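Local coordinates for death domain of pelle (Drosophila melanogaster, PDB 1D2Z), which binds the death domain of Tube, which recruits the kinase Pelle to the plasma membrane in the Toll pathway that establishes embryonic dorsoventral polarity, at residues A26-L31 and L87-A92; N9-R14 and H75-L80; E49-Q54 and N63-I68; Q35-A40 and F81-K86. All coordinates share one frame; numbering follows the deposited sequence.

Contact 1: A26-L31 and L87-A92; sequences AHLDAL and LKLHNA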
loop_
_atom_site.group_PDB
_atom_site.type_symbol
_atom_site.label_atom_id
_atom_site.label_comp_id
_atom_site.label_asym_id
_atom_site.label_seq_id
_atom_site.Cartn_x
_atom_site.Cartn_y
_atom_site.Cartn_z
ATOM N N ALA A 26 -20.557 9.744 3.267
ATOM C CA ALA A 26 -21.678 10.613 2.904
ATOM C C ALA A 26 -21.493 11.978 3.594
ATOM O O ALA A 26 -21.697 13.026 2.985
ATOM C CB ALA A 26 -23.017 9.977 3.321
ATOM N N HIS A 27 -21.061 11.949 4.851
ATOM C CA HIS A 27 -20.836 13.161 5.632
ATOM C C HIS A 27 -19.685 14.002 5.063
ATOM O O HIS A 27 -19.834 15.201 4.850
ATOM C CB HIS A 27 -20.558 12.795 7.092
ATOM C CG HIS A 27 -20.049 13.932 7.917
ATOM N ND1 HIS A 27 -20.792 15.068 8.162
ATOM C CD2 HIS A 27 -18.864 14.114 8.547
ATOM C CE1 HIS A 27 -20.087 15.900 8.909
ATOM N NE2 HIS A 27 -18.912 15.345 9.157
ATOM N N LEU A 28 -18.548 13.360 4.807
ATOM C CA LEU A 28 -17.376 14.044 4.262
ATOM C C LEU A 28 -17.636 14.590 2.852
ATOM O O LEU A 28 -17.108 15.639 2.476
ATOM C CB LEU A 28 -16.171 13.096 4.269
ATOM C CG LEU A 28 -15.714 12.585 5.641
ATOM C CD1 LEU A 28 -14.657 11.502 5.445
ATOM C CD2 LEU A 28 -15.159 13.732 6.493
ATOM N N ASP A 29 -18.459 13.889 2.080
ATOM C CA ASP A 29 -18.782 14.336 0.727
ATOM C C ASP A 29 -19.670 15.567 0.763
ATOM O O ASP A 29 -19.516 16.466 -0.058
ATOM C CB ASP A 29 -19.467 13.229 -0.076
ATOM C CG ASP A 29 -18.529 12.097 -0.432
ATOM O OD1 ASP A 29 -17.299 12.246 -0.267
ATOM O OD2 ASP A 29 -19.026 11.050 -0.879
ATOM N N ALA A 30 -20.608 15.592 1.710
ATOM C CA ALA A 30 -21.514 16.723 1.869
ATOM C C ALA A 30 -20.702 17.960 2.244
ATOM O O ALA A 30 -21.000 19.065 1.790
ATOM C CB ALA A 30 -22.547 16.422 2.950
ATOM N N LEU A 31 -19.695 17.770 3.097
ATOM C CA LEU A 31 -18.826 18.865 3.517
ATOM C C LEU A 31 -17.851 19.246 2.406
ATOM O O LEU A 31 -17.268 20.334 2.433
ATOM C CB LEU A 31 -18.011 18.471 4.750
ATOM C CG LEU A 31 -18.693 18.380 6.112
ATOM C CD1 LEU A 31 -17.622 18.097 7.160
ATOM C CD2 LEU A 31 -19.434 19.678 6.421
ATOM N N LEU A 87 -7.820 18.401 11.255
ATOM C CA LEU A 87 -8.606 19.243 10.362
ATOM C C LEU A 87 -9.900 19.716 11.028
ATOM O O LEU A 87 -10.767 20.299 10.373
ATOM C CB LEU A 87 -8.938 18.478 9.080
ATOM C CG LEU A 87 -7.776 18.091 8.160
ATOM C CD1 LEU A 87 -8.304 17.302 6.968
ATOM C CD2 LEU A 87 -7.044 19.342 7.692
ATOM N N LYS A 88 -9.993 19.502 12.337
ATOM C CA LYS A 88 -11.168 19.853 13.138
ATOM C C LYS A 88 -12.518 19.410 12.565
ATOM O O LYS A 88 -13.483 20.177 12.519
ATOM C CB LYS A 88 -11.178 21.333 13.569
ATOM C CG LYS A 88 -10.795 22.361 12.517
ATOM C CD LYS A 88 -10.927 23.780 13.062
ATOM C CE LYS A 88 -10.145 23.972 14.360
ATOM N NZ LYS A 88 -8.672 23.809 14.197
ATOM N N LEU A 89 -12.556 18.163 12.100
ATOM C CA LEU A 89 -13.773 17.561 11.563
ATOM C C LEU A 89 -14.341 16.725 12.713
ATOM O O LEU A 89 -14.272 15.496 12.707
ATOM C CB LEU A 89 -13.439 16.688 10.349
ATOM C CG LEU A 89 -12.851 17.451 9.157
ATOM C CD1 LEU A 89 -12.365 16.484 8.086
ATOM C CD2 LEU A 89 -13.890 18.417 8.592
ATOM N N HIS A 90 -14.875 17.422 13.715
ATOM C CA HIS A 90 -15.422 16.794 14.919
ATOM C C HIS A 90 -16.570 15.820 14.703
ATOM O O HIS A 90 -16.629 14.782 15.364
ATOM C CB HIS A 90 -15.797 17.868 15.949
ATOM C CG HIS A 90 -14.642 18.737 16.343
ATOM N ND1 HIS A 90 -13.607 18.283 17.131
ATOM C CD2 HIS A 90 -14.318 20.002 15.986
ATOM C CE1 HIS A 90 -12.688 19.227 17.234
ATOM N NE2 HIS A 90 -13.096 20.280 16.548
ATOM N N ASN A 91 -17.494 16.155 13.810
ATOM C CA ASN A 91 -18.601 15.247 13.541
ATOM C C ASN A 91 -18.111 13.986 12.826
ATOM O O ASN A 91 -18.727 12.931 12.934
ATOM C CB ASN A 91 -19.716 15.943 12.763
ATOM C CG ASN A 91 -20.626 16.756 13.672
ATOM O OD1 ASN A 91 -21.165 16.238 14.652
ATOM N ND2 ASN A 91 -20.798 18.032 13.353
ATOM N N ALA A 92 -16.986 14.094 12.120
ATOM C CA ALA A 92 -16.399 12.943 11.431
ATOM C C ALA A 92 -15.809 12.032 12.511
ATOM O O ALA A 92 -16.004 10.816 12.484
ATOM C CB ALA A 92 -15.314 13.393 10.444
HETATM O O HOH W 1 -16.877 16.628 10.691
#

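Contact 2: N9-R14 and H75-L80; sequences NTMAIR and HTVQTL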
loop_
_atom_site.group_PDB
_atom_site.type_symbol
_atom_site.label_atom_id
_atom_site.label_comp_id
_atom_site.label_asym_id
_atom_site.label_seq_id
_atom_site.Cartn_x
_atom_site.Cartn_y
_atom_site.Cartn_z
ATOM N N ASN A 9 -4.399 -0.012 18.774
ATOM C CA ASN A 9 -4.939 -1.346 18.548
ATOM C C ASN A 9 -6.208 -1.290 17.701
ATOM O O ASN A 9 -7.020 -2.215 17.727
ATOM C CB ASN A 9 -5.235 -2.045 19.879
ATOM C CG ASN A 9 -3.978 -2.527 20.580
ATOM O OD1 ASN A 9 -2.864 -2.377 20.068
ATOM N ND2 ASN A 9 -4.151 -3.117 21.759
ATOM N N THR A 10 -6.377 -0.203 16.953
ATOM C CA THR A 10 -7.560 -0.054 16.111
ATOM C C THR A 10 -7.397 -0.818 14.808
ATOM O O THR A 10 -6.278 -1.108 14.383
ATOM C CB THR A 10 -7.864 1.424 15.797
ATOM O OG1 THR A 10 -6.766 2.010 15.087
ATOM C CG2 THR A 10 -8.114 2.198 17.081
ATOM N N MET A 11 -8.521 -1.144 14.176
ATOM C CA MET A 11 -8.492 -1.877 12.921
ATOM C C MET A 11 -8.018 -1.004 11.767
ATOM O O MET A 11 -7.971 0.224 11.870
ATOM C CB MET A 11 -9.875 -2.440 12.591
ATOM C CG MET A 11 -10.956 -1.387 12.393
ATOM S SD MET A 11 -12.500 -2.107 11.786
ATOM C CE MET A 11 -13.092 -2.963 13.264
ATOM N N ALA A 12 -7.659 -1.656 10.671
ATOM C CA ALA A 12 -7.217 -0.952 9.478
ATOM C C ALA A 12 -8.448 -0.294 8.862
ATOM O O ALA A 12 -9.548 -0.854 8.915
ATOM C CB ALA A 12 -6.602 -1.937 8.493
ATOM N N ILE A 13 -8.260 0.901 8.303
ATOM C CA ILE A 13 -9.334 1.648 7.651
ATOM C C ILE A 13 -10.059 0.782 6.619
ATOM O O ILE A 13 -11.286 0.854 6.484
ATOM C CB ILE A 13 -8.763 2.915 6.948
ATOM C CG1 ILE A 13 -8.309 3.933 8.003
ATOM C CG2 ILE A 13 -9.781 3.497 5.963
ATOM C CD1 ILE A 13 -7.496 5.091 7.454
ATOM N N ARG A 14 -9.298 -0.042 5.904
ATOM C CA ARG A 14 -9.850 -0.924 4.880
ATOM C C ARG A 14 -10.834 -1.952 5.443
ATOM O O ARG A 14 -11.647 -2.506 4.700
ATOM C CB ARG A 14 -8.717 -1.634 4.134
ATOM C CG ARG A 14 -7.730 -2.325 5.054
ATOM C CD ARG A 14 -6.489 -2.806 4.316
ATOM N NE ARG A 14 -5.495 -3.339 5.245
ATOM C CZ ARG A 14 -5.601 -4.508 5.870
ATOM N NH1 ARG A 14 -6.656 -5.287 5.667
ATOM N NH2 ARG A 14 -4.661 -4.886 6.726
ATOM N N HIS A 75 -3.352 2.410 6.759
ATOM C CA HIS A 75 -3.592 3.228 7.945
ATOM C C HIS A 75 -4.765 2.710 8.771
ATOM O O HIS A 75 -5.676 2.068 8.240
ATOM C CB HIS A 75 -3.793 4.697 7.570
ATOM C CG HIS A 75 -2.526 5.397 7.192
ATOM N ND1 HIS A 75 -1.416 5.407 8.008
ATOM C CD2 HIS A 75 -2.187 6.102 6.088
ATOM C CE1 HIS A 75 -0.448 6.092 7.423
ATOM N NE2 HIS A 75 -0.890 6.525 6.255
ATOM N N THR A 76 -4.697 2.963 10.074
ATOM C CA THR A 76 -5.710 2.531 11.038
ATOM C C THR A 76 -6.791 3.579 11.281
ATOM O O THR A 76 -6.630 4.758 10.933
ATOM C CB THR A 76 -5.073 2.223 12.409
ATOM O OG1 THR A 76 -4.587 3.441 12.987
ATOM C CG2 THR A 76 -3.924 1.222 12.273
ATOM N N VAL A 77 -7.882 3.147 11.912
ATOM C CA VAL A 77 -8.984 4.047 12.212
ATOM C C VAL A 77 -8.499 5.129 13.178
ATOM O O VAL A 77 -8.934 6.275 13.096
ATOM C CB VAL A 77 -10.198 3.290 12.817
ATOM C CG1 VAL A 77 -11.316 4.257 13.127
ATOM C CG2 VAL A 77 -10.703 2.248 11.838
ATOM N N GLN A 78 -7.579 4.778 14.073
ATOM C CA GLN A 78 -7.061 5.768 15.015
ATOM C C GLN A 78 -6.328 6.883 14.264
ATOM O O GLN A 78 -6.498 8.064 14.571
ATOM C CB GLN A 78 -6.133 5.125 16.049
ATOM C CG GLN A 78 -5.649 6.114 17.103
ATOM C CD GLN A 78 -4.753 5.484 18.147
ATOM O OE1 GLN A 78 -3.601 5.879 18.306
ATOM N NE2 GLN A 78 -5.285 4.512 18.877
ATOM N N THR A 79 -5.544 6.510 13.256
ATOM C CA THR A 79 -4.811 7.497 12.468
ATOM C C THR A 79 -5.799 8.383 11.705
ATOM O O THR A 79 -5.589 9.587 11.580
ATOM C CB THR A 79 -3.793 6.816 11.524
ATOM O OG1 THR A 79 -2.862 6.072 12.319
ATOM C CG2 THR A 79 -3.014 7.850 10.709
ATOM N N LEU A 80 -6.907 7.788 11.264
ATOM C CA LEU A 80 -7.958 8.521 10.561
ATOM C C LEU A 80 -8.597 9.513 11.549
ATOM O O LEU A 80 -8.886 10.661 11.199
ATOM C CB LEU A 80 -9.017 7.548 10.029
ATOM C CG LEU A 80 -10.203 8.165 9.283
ATOM C CD1 LEU A 80 -9.722 8.890 8.010
ATOM C CD2 LEU A 80 -11.197 7.070 8.932
HETATM O O HOH W 2 -6.368 0.442 5.989
#

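Contact 3: E49-Q54 and N63-I68; sequences EQISSQ and NEFLNI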
loop_
_atom_site.group_PDB
_atom_site.type_symbol
_atom_site.label_atom_id
_atom_site.label_comp_id
_atom_site.label_asym_id
_atom_site.label_seq_id
_atom_site.Cartn_x
_atom_site.Cartn_y
_atom_site.Cartn_z
ATOM N N GLU A 49 -5.791 13.225 -8.598
ATOM C CA GLU A 49 -6.552 13.156 -9.841
ATOM C C GLU A 49 -7.484 11.947 -9.866
ATOM O O GLU A 49 -8.588 12.024 -10.395
ATOM C CB GLU A 49 -5.611 13.124 -11.051
ATOM C CG GLU A 49 -6.322 13.144 -12.407
ATOM C CD GLU A 49 -7.325 14.285 -12.541
ATOM O OE1 GLU A 49 -7.023 15.419 -12.097
ATOM O OE2 GLU A 49 -8.420 14.044 -13.097
ATOM N N GLN A 50 -7.033 10.835 -9.294
ATOM C CA GLN A 50 -7.838 9.617 -9.236
ATOM C C GLN A 50 -9.106 9.898 -8.419
ATOM O O GLN A 50 -10.191 9.456 -8.784
ATOM C CB GLN A 50 -7.023 8.474 -8.616
ATOM C CG GLN A 50 -7.773 7.147 -8.459
ATOM C CD GLN A 50 -6.901 6.054 -7.858
ATOM O OE1 GLN A 50 -5.697 5.997 -8.114
ATOM N NE2 GLN A 50 -7.504 5.180 -7.055
ATOM N N ILE A 51 -8.968 10.668 -7.338
ATOM C CA ILE A 51 -10.117 11.016 -6.500
ATOM C C ILE A 51 -11.043 11.958 -7.266
ATOM O O ILE A 51 -12.250 11.716 -7.355
ATOM C CB ILE A 51 -9.698 11.719 -5.183
ATOM C CG1 ILE A 51 -8.768 10.814 -4.363
ATOM C CG2 ILE A 51 -10.944 12.071 -4.370
ATOM C CD1 ILE A 51 -8.081 11.513 -3.208
ATOM N N SER A 52 -10.470 13.032 -7.805
ATOM C CA SER A 52 -11.228 14.015 -8.576
ATOM C C SER A 52 -11.975 13.306 -9.696
ATOM O O SER A 52 -13.163 13.543 -9.905
ATOM C CB SER A 52 -10.290 15.073 -9.172
ATOM O OG SER A 52 -10.982 15.918 -10.076
ATOM N N SER A 53 -11.271 12.399 -10.369
ATOM C CA SER A 53 -11.820 11.625 -11.474
ATOM C C SER A 53 -13.026 10.796 -11.050
ATOM O O SER A 53 -14.059 10.812 -11.719
ATOM C CB SER A 53 -10.740 10.709 -12.057
ATOM O OG SER A 53 -11.278 9.837 -13.035
ATOM N N GLN A 54 -12.886 10.065 -9.948
ATOM C CA GLN A 54 -13.977 9.235 -9.441
ATOM C C GLN A 54 -15.192 10.079 -9.103
ATOM O O GLN A 54 -16.321 9.675 -9.375
ATOM C CB GLN A 54 -13.535 8.443 -8.207
ATOM C CG GLN A 54 -12.560 7.327 -8.510
ATOM C CD GLN A 54 -13.171 6.243 -9.374
ATOM O OE1 GLN A 54 -12.757 6.031 -10.511
ATOM N NE2 GLN A 54 -14.165 5.553 -8.837
ATOM N N ASN A 63 -14.706 8.334 -0.195
ATOM C CA ASN A 63 -14.504 6.883 -0.199
ATOM C C ASN A 63 -13.237 6.554 -0.992
ATOM O O ASN A 63 -12.469 5.665 -0.619
ATOM C CB ASN A 63 -15.698 6.155 -0.821
ATOM C CG ASN A 63 -15.502 4.652 -0.850
ATOM O OD1 ASN A 63 -15.301 4.022 0.192
ATOM N ND2 ASN A 63 -15.534 4.072 -2.046
ATOM N N GLU A 64 -13.032 7.278 -2.091
ATOM C CA GLU A 64 -11.856 7.075 -2.929
ATOM C C GLU A 64 -10.612 7.479 -2.141
ATOM O O GLU A 64 -9.570 6.836 -2.242
ATOM C CB GLU A 64 -11.969 7.874 -4.229
ATOM C CG GLU A 64 -10.904 7.504 -5.266
ATOM C CD GLU A 64 -10.917 6.020 -5.625
ATOM O OE1 GLU A 64 -12.003 5.403 -5.639
ATOM O OE2 GLU A 64 -9.833 5.465 -5.879
ATOM N N PHE A 65 -10.721 8.557 -1.366
ATOM C CA PHE A 65 -9.601 8.995 -0.536
ATOM C C PHE A 65 -9.263 7.863 0.447
ATOM O O PHE A 65 -8.086 7.533 0.640
ATOM C CB PHE A 65 -9.940 10.282 0.232
ATOM C CG PHE A 65 -8.938 10.629 1.301
ATOM C CD1 PHE A 65 -7.737 11.249 0.975
ATOM C CD2 PHE A 65 -9.175 10.286 2.631
ATOM C CE1 PHE A 65 -6.778 11.516 1.959
ATOM C CE2 PHE A 65 -8.229 10.548 3.619
ATOM C CZ PHE A 65 -7.022 11.165 3.281
ATOM N N LEU A 66 -10.286 7.269 1.068
ATOM C CA LEU A 66 -10.042 6.170 2.004
ATOM C C LEU A 66 -9.434 4.968 1.283
ATOM O O LEU A 66 -8.591 4.276 1.842
ATOM C CB LEU A 66 -11.326 5.742 2.718
ATOM C CG LEU A 66 -11.959 6.730 3.704
ATOM C CD1 LEU A 66 -13.201 6.094 4.337
ATOM C CD2 LEU A 66 -10.954 7.110 4.779
ATOM N N ASN A 67 -9.884 4.717 0.053
ATOM C CA ASN A 67 -9.365 3.603 -0.745
ATOM C C ASN A 67 -7.862 3.772 -0.977
ATOM O O ASN A 67 -7.095 2.818 -0.854
ATOM C CB ASN A 67 -10.083 3.516 -2.102
ATOM C CG ASN A 67 -11.464 2.856 -2.009
ATOM O OD1 ASN A 67 -11.772 2.157 -1.047
ATOM N ND2 ASN A 67 -12.291 3.077 -3.022
ATOM N N ILE A 68 -7.447 4.998 -1.286
ATOM C CA ILE A 68 -6.037 5.292 -1.537
ATOM C C ILE A 68 -5.200 5.354 -0.258
ATOM O O ILE A 68 -4.257 4.579 -0.081
ATOM C CB ILE A 68 -5.874 6.626 -2.332
ATOM C CG1 ILE A 68 -6.516 6.487 -3.716
ATOM C CG2 ILE A 68 -4.395 6.994 -2.476
ATOM C CD1 ILE A 68 -6.702 7.796 -4.465
HETATM O O HOH W 3 -14.510 4.412 -6.440
#

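Contact 4: Q35-A40 and F81-K86; sequences QQLATA and FALFKK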
loop_
_atom_site.group_PDB
_atom_site.type_symbol
_atom_site.label_atom_id
_atom_site.label_comp_id
_atom_site.label_asym_id
_atom_site.label_seq_id
_atom_site.Cartn_x
_atom_site.Cartn_y
_atom_site.Cartn_z
ATOM N N GLN A 35 -10.402 17.296 -0.937
ATOM C CA GLN A 35 -9.178 17.999 -1.335
ATOM C C GLN A 35 -8.373 18.396 -0.103
ATOM O O GLN A 35 -7.144 18.306 -0.096
ATOM C CB GLN A 35 -9.519 19.221 -2.208
ATOM C CG GLN A 35 -8.326 20.065 -2.660
ATOM C CD GLN A 35 -7.327 19.306 -3.537
ATOM O OE1 GLN A 35 -7.378 19.385 -4.765
ATOM N NE2 GLN A 35 -6.394 18.600 -2.903
ATOM N N GLN A 36 -9.074 18.780 0.957
ATOM C CA GLN A 36 -8.428 19.158 2.203
ATOM C C GLN A 36 -7.769 17.914 2.820
ATOM O O GLN A 36 -6.647 17.983 3.324
ATOM C CB GLN A 36 -9.462 19.759 3.159
ATOM C CG GLN A 36 -8.875 20.534 4.313
ATOM C CD GLN A 36 -9.934 21.272 5.116
ATOM O OE1 GLN A 36 -10.924 21.762 4.565
ATOM N NE2 GLN A 36 -9.728 21.358 6.424
ATOM N N LEU A 37 -8.465 16.776 2.759
ATOM C CA LEU A 37 -7.931 15.526 3.290
ATOM C C LEU A 37 -6.677 15.121 2.505
ATOM O O LEU A 37 -5.641 14.815 3.093
ATOM C CB LEU A 37 -8.980 14.406 3.197
ATOM C CG LEU A 37 -10.230 14.495 4.086
ATOM C CD1 LEU A 37 -11.256 13.450 3.648
ATOM C CD2 LEU A 37 -9.849 14.301 5.546
ATOM N N ALA A 38 -6.781 15.136 1.181
ATOM C CA ALA A 38 -5.681 14.766 0.298
ATOM C C ALA A 38 -4.463 15.659 0.496
ATOM O O ALA A 38 -3.332 15.175 0.544
ATOM C CB ALA A 38 -6.133 14.811 -1.151
ATOM N N THR A 39 -4.699 16.958 0.643
ATOM C CA THR A 39 -3.602 17.903 0.841
ATOM C C THR A 39 -2.930 17.693 2.194
ATOM O O THR A 39 -1.700 17.694 2.287
ATOM C CB THR A 39 -4.078 19.371 0.712
ATOM O OG1 THR A 39 -4.608 19.579 -0.602
ATOM C CG2 THR A 39 -2.912 20.342 0.944
ATOM N N ALA A 40 -3.743 17.453 3.224
ATOM C CA ALA A 40 -3.240 17.251 4.579
ATOM C C ALA A 40 -2.291 16.063 4.729
ATOM O O ALA A 40 -1.386 16.095 5.562
ATOM C CB ALA A 40 -4.400 17.126 5.565
ATOM N N PHE A 81 -8.805 9.053 12.779
ATOM C CA PHE A 81 -9.372 9.866 13.854
ATOM C C PHE A 81 -8.469 11.095 14.074
ATOM O O PHE A 81 -8.951 12.229 14.132
ATOM C CB PHE A 81 -9.459 9.013 15.127
ATOM C CG PHE A 81 -10.210 9.661 16.263
ATOM C CD1 PHE A 81 -11.605 9.639 16.299
ATOM C CD2 PHE A 81 -9.521 10.253 17.321
ATOM C CE1 PHE A 81 -12.304 10.197 17.378
ATOM C CE2 PHE A 81 -10.210 10.813 18.406
ATOM C CZ PHE A 81 -11.604 10.783 18.432
ATOM N N ALA A 82 -7.155 10.864 14.131
ATOM C CA ALA A 82 -6.177 11.936 14.321
ATOM C C ALA A 82 -6.187 12.944 13.171
ATOM O O ALA A 82 -6.013 14.148 13.390
ATOM C CB ALA A 82 -4.773 11.351 14.500
ATOM N N LEU A 83 -6.388 12.457 11.946
ATOM C CA LEU A 83 -6.443 13.332 10.779
ATOM C C LEU A 83 -7.655 14.245 10.898
ATOM O O LEU A 83 -7.566 15.448 10.645
ATOM C CB LEU A 83 -6.529 12.524 9.484
ATOM C CG LEU A 83 -6.773 13.311 8.186
ATOM C CD1 LEU A 83 -5.640 14.305 7.921
ATOM C CD2 LEU A 83 -6.919 12.347 7.012
ATOM N N PHE A 84 -8.796 13.661 11.253
ATOM C CA PHE A 84 -10.021 14.433 11.422
ATOM C C PHE A 84 -9.786 15.480 12.512
ATOM O O PHE A 84 -10.165 16.644 12.363
ATOM C CB PHE A 84 -11.184 13.516 11.826
ATOM C CG PHE A 84 -11.632 12.573 10.744
ATOM C CD1 PHE A 84 -11.444 12.887 9.399
ATOM C CD2 PHE A 84 -12.283 11.383 11.071
ATOM C CE1 PHE A 84 -11.907 12.032 8.394
ATOM C CE2 PHE A 84 -12.749 10.522 10.078
ATOM C CZ PHE A 84 -12.561 10.846 8.736
ATOM N N LYS A 85 -9.120 15.062 13.586
ATOM C CA LYS A 85 -8.827 15.951 14.708
ATOM C C LYS A 85 -7.987 17.145 14.259
ATOM O O LYS A 85 -8.273 18.285 14.634
ATOM C CB LYS A 85 -8.106 15.190 15.825
ATOM C CG LYS A 85 -7.826 16.024 17.072
ATOM C CD LYS A 85 -7.090 15.214 18.128
ATOM C CE LYS A 85 -6.806 16.042 19.387
ATOM N NZ LYS A 85 -5.841 17.159 19.160
ATOM N N LYS A 86 -6.982 16.880 13.424
ATOM C CA LYS A 86 -6.106 17.933 12.917
ATOM C C LYS A 86 -6.859 18.912 12.022
ATOM O O LYS A 86 -6.586 20.111 12.036
ATOM C CB LYS A 86 -4.908 17.328 12.164
ATOM C CG LYS A 86 -3.944 18.373 11.599
ATOM C CD LYS A 86 -2.536 17.827 11.368
ATOM C CE LYS A 86 -2.448 16.916 10.155
ATOM N NZ LYS A 86 -1.023 16.540 9.908
#

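Contact 1: A26-L31 and L87-A92
Leu89 meets Leu31 and Leu28 of helix 18-31 just past Lys88, the positive-phi C-prime residue of the Schellman motif that ends helix 77-86, a sharp turn that sets Leu89 at the N-cap position of helix 90-95. Its two methyls are shared between the two leucines. CD2 lies 4.0 Å from Leu31 CD1, the two side chains sliding past each other in opposite directions, while CD1 is 4.2 Å from Leu28 CD2. In the first turn of helix 90-95, Asn91 makes contact through its aliphatic part: CB is 3.7 Å from NE2 of His27, whose ring stands nearly perpendicular to the Asn91 amide (86° between planes). In His27, CG anti to the backbone N (chi1 168°) starts the side chain toward helix 90-95. Ala92 comes next, its CB 4.0 Å from Leu28 CD2, a small residue suited to a close helix approach. At its backbone a water bridges the segments: it sits in the ring plane 2.9 Å from His27 NE2 and accepts a weak bond from Ala92 N. A histidine suits this border, since its ring atoms can pack on Asn91 CB and Ala92 while NE2 also holds the water. Phe84 of helix 77-86 backs Leu28, Leu89 and Ala92 together. Asp29 is hydrogen-bonded to Ser60 and Ser62, and Leu28 also touches Ser62, so helix 18-31 contacts helix 61-73 as well as helix 90-95.

Contact 2: N9-R14 and H75-L80
Thr10 brings its hydroxyl to the first turn of helix 77-86, where OG1 accepts from Gln78 N at 3.1 Å (154° at the hydrogen). With chi1 at 61°, OG1 lies between the backbone N and the carbonyl carbon, and CG2 is carried to within 3.7 Å of Gln78 CB. Asp8 grips both threonines, OD1 bonding Thr10 OG1 and OD2 bonding Thr76 OG1. Thr76 is the N-cap residue, and its OG1 accepts from Thr79 N at 3.2 Å. An alanine in place of Thr10 would probably leave the Gln78 N-H without this acceptor, Asp8 OD1 without this mate and a gap beside Gln78 CB. Ala12 and Thr76 form a single antiparallel bridge, a non-hydrogen-bonded pair flanked by Val77 N to Met11 O (2.9 Å) and the almost straight Ile13 N to His75 O (2.8 Å). Met11 and Val77 lie side by side, CG to CG2 3.7 Å. Ile13, branched and wholly apolar, places CG1 beside its own backbone N (chi1 -70°), and CD1 ends 3.9 Å from Leu80 CB. His75 NE2 is bonded to Pro143 O of the Tube chain. Ile13 and Leu80 both rest on Trp69, so the N-terminal arm is clipped where helix 61-73 gives way to helix 77-86.

Contact 3: E49-Q54 and N63-I68
Gln50, Ile51 and Gln54 face Glu64, Phe65 and Ile68 in an antiparallel helix pair, two consecutive members of the six-helix death-domain bundle. The axes approach to 9.2 Å, with 148° between their directions. Gln50 comes first. Its chain is fully extended, so the amide crosses to Glu64 and NE2 donates to OE2 at 2.6 Å; the carboxylate oxygen is met nearly along its C-O axis, and the angle at the hydrogen is 154°. The same NE2 lies 3.7 Å from Ile68 CG1, tip to tip, and makes a weak bond to Asn29 of the Tube chain, a weak link from the helix pair to the partner domain. One residue on, Ile51 fills the buried side. Its CG1 packs against Ile68 CD1 at 3.7 Å, while CD1 lies near the plane of the Phe65 ring, at the edge, 4.1 Å from Phe65 CB; an isoleucine suits this place because CG1 and CD1 offer successive apolar carbons to Ile68 and Phe65. Backbone and side chain also meet, Ile51 CA lying 3.8 Å from Glu64 CG. Glu64 bends at chi2 (57°), which sets CD beside Gln54 CG, with OE2 at Gln50 and OE1 at Gln54. An alanine here would probably leave the Gln50 amide to its weak bond with the Tube chain, less firmly fixed, and open a gap beside Ile51 CA. Gln54, a turn further on, lays its CG 3.5 Å from Glu64 OE1. A water donates to that same OE1 at 2.8 Å and accepts a weak bond from Gln54 NE2.

Contact 4: Q35-A40 and F81-K86
Leu83 fits its forked end against Leu37 and Ala40, one methyl to each. CD2 meets CD2 of Leu37 at 3.8 Å, and CD1 meets CB of Ala40 at 3.9 Å. In Leu83, CG, anti to the backbone N (chi1 172°), continues the direction of a CB that already points toward helix 34-40. Leu37 starts from a less direct position: its CB lies to one side, and CG turns beside its own backbone N (chi1 -68°), yet CD2 comes forward to the neighbour. That methyl also approaches Phe84, whose CE1 is 4.2 Å away; it lies at the ring edge, near the ring plane, and not over a face. The Phe84 CB points away from the contact, but the CE1 side of the ring comes back to it. Leu83 uses its two methyls for two partners, whereas Leu37 serves both of its own with CD2 alone, and Ala40 offers a single methyl where Leu83 CD1 comes up to the helix. All of this is apolar, between helices that stand steeply across one another (108°, axes 11.0 Å apart). Away from the interface Thr39 folds its hydroxyl back on its own helix: OG1 donates to Gln35 O at 2.9 Å, and Thr39 N reaches the same oxygen from the opposite face of its plane. Phe65 of helix 61-73 packs on both Leu37 and Leu83, and Leu24 and Leu28 of helix 18-31 on Phe84. Ile147 of the Tube chain touches Leu83, so helix 77-86 lies between the bundle interior and the partner domain.

How the contacts relate
Contact 4 is the most central of the four, its centre about 8 Å from that of the chain, and touches contacts 1 and 3; contact 2 adjoins it on helix 77-86. Contact 1 is about 10 Å away between centres, and its Ala92 CB packs on Phe84 CD2 at 3.7 Å. Contact 3, about 14 Å off, enters through Phe65, whose CZ is 3.9 Å from Leu83 CD2. Contact 2 meets contact 3 where Leu80 CD1 packs on Leu66 CD2. Contacts 1 and 2 lie on opposite sides of the chain's centre, about 17 Å apart between centres. Contacts 2, 3 and 4 reach the Tube chain, whereas contact 1 does not.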